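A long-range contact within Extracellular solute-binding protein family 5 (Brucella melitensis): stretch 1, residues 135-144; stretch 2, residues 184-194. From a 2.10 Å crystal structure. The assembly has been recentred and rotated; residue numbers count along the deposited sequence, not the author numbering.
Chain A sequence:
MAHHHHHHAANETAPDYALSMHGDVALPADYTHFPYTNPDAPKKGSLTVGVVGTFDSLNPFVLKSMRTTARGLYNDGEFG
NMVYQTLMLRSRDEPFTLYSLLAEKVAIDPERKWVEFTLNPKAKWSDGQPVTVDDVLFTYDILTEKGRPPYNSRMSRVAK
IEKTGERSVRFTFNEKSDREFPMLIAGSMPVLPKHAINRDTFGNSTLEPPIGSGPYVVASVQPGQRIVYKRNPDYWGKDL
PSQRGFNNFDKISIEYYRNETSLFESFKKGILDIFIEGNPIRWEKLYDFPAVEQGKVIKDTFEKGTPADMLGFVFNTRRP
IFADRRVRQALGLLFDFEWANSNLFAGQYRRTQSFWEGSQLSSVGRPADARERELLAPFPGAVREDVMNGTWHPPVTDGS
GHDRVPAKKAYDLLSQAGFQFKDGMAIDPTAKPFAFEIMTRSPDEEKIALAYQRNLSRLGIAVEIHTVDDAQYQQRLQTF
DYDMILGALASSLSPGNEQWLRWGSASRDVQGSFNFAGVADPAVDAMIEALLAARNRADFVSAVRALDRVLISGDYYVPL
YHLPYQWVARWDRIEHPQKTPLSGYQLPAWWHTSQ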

# COMPACT_ATOMS: atom_id res chain seq x y z
N ASP A 135 1.21 -3.75 -31.27
CA ASP A 135 0.43 -3.13 -30.15
C ASP A 135 1.33 -2.67 -29.01
O ASP A 135 1.11 -1.57 -28.43
CB ASP A 135 -0.64 -4.08 -29.59
CG ASP A 135 -1.77 -4.34 -30.58
OD1 ASP A 135 -2.33 -3.36 -31.13
OD2 ASP A 135 -2.12 -5.55 -30.78
N VAL A 136 2.34 -3.47 -28.66
CA VAL A 136 3.29 -3.09 -27.60
C VAL A 136 4.05 -1.83 -28.00
O VAL A 136 4.16 -0.89 -27.22
CB VAL A 136 4.30 -4.21 -27.28
CG1 VAL A 136 5.28 -3.77 -26.18
CG2 VAL A 136 3.59 -5.50 -26.90
N LEU A 137 4.56 -1.81 -29.22
CA LEU A 137 5.34 -0.65 -29.66
C LEU A 137 4.46 0.59 -29.65
O LEU A 137 4.90 1.67 -29.21
CB LEU A 137 5.95 -0.85 -31.07
CG LEU A 137 6.93 -2.00 -31.30
CD1 LEU A 137 7.47 -1.99 -32.72
CD2 LEU A 137 8.08 -1.92 -30.31
N PHE A 138 3.25 0.44 -30.18
CA PHE A 138 2.29 1.52 -30.21
C PHE A 138 2.04 2.04 -28.79
O PHE A 138 1.98 3.26 -28.57
CB PHE A 138 0.99 1.02 -30.83
CG PHE A 138 -0.19 1.88 -30.54
CD1 PHE A 138 -0.43 3.03 -31.26
CD2 PHE A 138 -1.11 1.49 -29.60
CE1 PHE A 138 -1.55 3.80 -31.01
CE2 PHE A 138 -2.23 2.27 -29.33
CZ PHE A 138 -2.44 3.42 -30.01
N THR A 139 1.89 1.12 -27.86
CA THR A 139 1.59 1.45 -26.46
C THR A 139 2.62 2.39 -25.86
O THR A 139 2.26 3.39 -25.25
CB THR A 139 1.48 0.18 -25.57
OG1 THR A 139 0.38 -0.65 -26.00
CG2 THR A 139 1.23 0.56 -24.13
N TYR A 140 3.91 2.07 -26.03
CA TYR A 140 4.99 2.92 -25.45
C TYR A 140 5.07 4.27 -26.18
O TYR A 140 5.35 5.32 -25.55
CB TYR A 140 6.34 2.19 -25.38
CG TYR A 140 6.28 1.19 -24.25
CD1 TYR A 140 5.64 -0.02 -24.41
CD2 TYR A 140 6.78 1.51 -22.99
CE1 TYR A 140 5.49 -0.90 -23.35
CE2 TYR A 140 6.65 0.63 -21.92
CZ TYR A 140 6.01 -0.58 -22.10
OH TYR A 140 5.85 -1.46 -21.01
N ASP A 141 4.83 4.25 -27.48
CA ASP A 141 4.75 5.49 -28.28
C ASP A 141 3.62 6.43 -27.72
O ASP A 141 3.90 7.54 -27.21
CB ASP A 141 4.52 5.12 -29.76
CG ASP A 141 4.37 6.34 -30.66
OD1 ASP A 141 4.74 7.44 -30.27
OD2 ASP A 141 3.85 6.18 -31.76
N ILE A 142 2.37 5.95 -27.73
CA ILE A 142 1.27 6.81 -27.38
C ILE A 142 1.24 7.23 -25.90
O ILE A 142 0.87 8.35 -25.61
CB ILE A 142 -0.10 6.24 -27.82
CG1 ILE A 142 -1.16 7.34 -27.77
CG2 ILE A 142 -0.54 5.07 -26.96
CD1 ILE A 142 -2.51 6.90 -28.31
N LEU A 143 1.64 6.35 -24.98
CA LEU A 143 1.65 6.69 -23.57
C LEU A 143 2.75 7.68 -23.21
O LEU A 143 2.56 8.51 -22.34
CB LEU A 143 1.77 5.46 -22.70
CG LEU A 143 0.54 4.56 -22.68
CD1 LEU A 143 0.82 3.38 -21.79
CD2 LEU A 143 -0.65 5.34 -22.11
N THR A 144 3.89 7.58 -23.88
CA THR A 144 4.93 8.55 -23.75
C THR A 144 4.45 9.93 -24.23
O THR A 144 4.62 10.94 -23.55
CB THR A 144 6.19 8.11 -24.49
OG1 THR A 144 6.63 6.84 -23.96
CG2 THR A 144 7.31 9.14 -24.31
N LEU A 184 8.67 -2.96 -13.80
CA LEU A 184 7.62 -1.97 -14.06
C LEU A 184 7.15 -2.09 -15.52
O LEU A 184 5.97 -1.92 -15.82
CB LEU A 184 8.13 -0.57 -13.78
CG LEU A 184 8.66 -0.31 -12.37
CD1 LEU A 184 9.08 1.14 -12.16
CD2 LEU A 184 7.57 -0.65 -11.35
N ILE A 185 8.08 -2.43 -16.42
CA ILE A 185 7.74 -2.71 -17.81
C ILE A 185 6.82 -3.95 -17.86
O ILE A 185 5.76 -3.96 -18.53
CB ILE A 185 9.02 -2.94 -18.67
CG1 ILE A 185 9.89 -1.70 -18.72
CG2 ILE A 185 8.64 -3.38 -20.07
CD1 ILE A 185 9.28 -0.50 -19.42
N ALA A 186 7.20 -4.98 -17.10
CA ALA A 186 6.49 -6.27 -17.11
C ALA A 186 5.12 -6.22 -16.44
O ALA A 186 4.14 -6.78 -16.96
CB ALA A 186 7.37 -7.36 -16.47
N GLY A 187 5.04 -5.50 -15.32
CA GLY A 187 3.82 -5.48 -14.49
C GLY A 187 3.15 -4.15 -14.21
O GLY A 187 2.12 -4.14 -13.55
N SER A 188 3.72 -3.03 -14.65
CA SER A 188 3.09 -1.73 -14.37
C SER A 188 2.91 -0.89 -15.62
O SER A 188 2.98 0.34 -15.57
CB SER A 188 3.89 -0.92 -13.32
OG SER A 188 4.14 -1.72 -12.18
N MET A 189 2.68 -1.56 -16.74
CA MET A 189 2.28 -0.89 -17.95
C MET A 189 1.23 -1.77 -18.63
O MET A 189 1.36 -2.98 -18.64
CB MET A 189 3.45 -0.69 -18.92
CG MET A 189 4.43 0.41 -18.54
SD MET A 189 3.62 2.04 -18.60
CE MET A 189 4.13 2.57 -20.23
N PRO A 190 0.22 -1.16 -19.22
CA PRO A 190 -0.72 -1.94 -20.02
C PRO A 190 -0.17 -2.31 -21.37
O PRO A 190 0.95 -1.89 -21.74
CB PRO A 190 -1.87 -0.97 -20.18
CG PRO A 190 -1.17 0.36 -20.32
CD PRO A 190 -0.07 0.28 -19.29
N VAL A 191 -0.94 -3.13 -22.10
CA VAL A 191 -0.83 -3.19 -23.52
C VAL A 191 -2.17 -2.69 -24.08
O VAL A 191 -3.23 -3.16 -23.68
CB VAL A 191 -0.47 -4.62 -24.03
CG1 VAL A 191 -0.28 -4.60 -25.54
CG2 VAL A 191 0.79 -5.11 -23.37
N LEU A 192 -2.06 -1.75 -25.02
CA LEU A 192 -3.16 -1.05 -25.67
C LEU A 192 -3.34 -1.50 -27.14
O LEU A 192 -2.36 -1.83 -27.81
CB LEU A 192 -2.89 0.46 -25.69
CG LEU A 192 -2.64 1.10 -24.34
CD1 LEU A 192 -2.44 2.60 -24.44
CD2 LEU A 192 -3.79 0.82 -23.35
N PRO A 193 -4.58 -1.50 -27.64
CA PRO A 193 -4.88 -1.93 -29.01
C PRO A 193 -4.73 -0.83 -30.07
O PRO A 193 -5.61 0.05 -30.16
CB PRO A 193 -6.34 -2.35 -28.92
CG PRO A 193 -6.91 -1.51 -27.84
CD PRO A 193 -5.79 -1.27 -26.86
N LYS A 194 -3.66 -0.89 -30.87
CA LYS A 194 -3.43 0.07 -31.93
C LYS A 194 -4.64 0.18 -32.84
O LYS A 194 -5.04 1.30 -33.19
CB LYS A 194 -2.25 -0.34 -32.79
CG LYS A 194 -1.84 0.72 -33.80
CD LYS A 194 -0.60 0.30 -34.55
CE LYS A 194 -0.12 1.40 -35.47
NZ LYS A 194 1.07 0.91 -36.23
O HOH W 1 3.62 -3.08 -21.62

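Residues 135-144 are one span of a longer helix, and residues 184-194 lie against it first as the last turn of another helix, then as an extended segment. That second helix gives out after G187; S188 N still donates to L184 O, but S188 itself has left helical phi/psi. From M189 onward the chain crosses the first helix obliquely, its pairing running backwards, so that L192 sits near T139 and K194 near D135. Together the two stretches bury 688 Å².

An extended segment laid on a helix faces a simple problem: the helix has its backbone groups largely engaged with one another, as in T139 N to D135 O. Here side chains one turn apart receive the segment's amides. The amide of L192 donates to T139 OG1 (L192 N to T139 OG1, 2.9 Å) at a nearly straight 166°. The same hydroxyl gives its proton back to its own helix, T139 OG1 to D135 O at 2.7 Å, so it is both donor and acceptor, and D135 O takes this bond in addition to the one from T139 N. One turn earlier, D135 OD1 accepts from K194 N at 2.8 Å and 150°. The other carboxylate oxygen, OD2, is satisfied elsewhere in the structure. The alternate amides of L192 and K194 are thus matched to T139 and D135, respectively, four residues apart on the helix.

The third polar link uses water. Y140 OH and P190 O are each bonded to water 1, at 2.8 Å from Y140 OH and 2.9 Å from P190 O, with the water donating to the carbonyl. Proline has no amide hydrogen to offer, but its carbonyl still needs a partner, and the water supplies one while tying in the tyrosine hydroxyl.

Apolar groups fill the space around these bonds. F138 points toward the second stretch, and K194 CA rests over one face of its ring, 3.7 Å from the centroid, a CH-pi contact made by backbone carbon. The lysine's charged end leads away, leaving its nearer, aliphatic part beside the ring: K194 CG lies 3.7 Å from F138 CD1. L192 extends its side chain between helix residues, with CD1 4.0 Å from both I142 CG2 and L143 CG. L143 CD1 also meets M189 CE at 3.7 Å and P190 CG at 3.9 Å. Farther round, the Y140 ring reaches I185 in the second helix, with Y140 CE2 3.8 Å from I185 CD1, and M189 just beyond that helix, with Y140 CE2 3.6 Å from M189 CE.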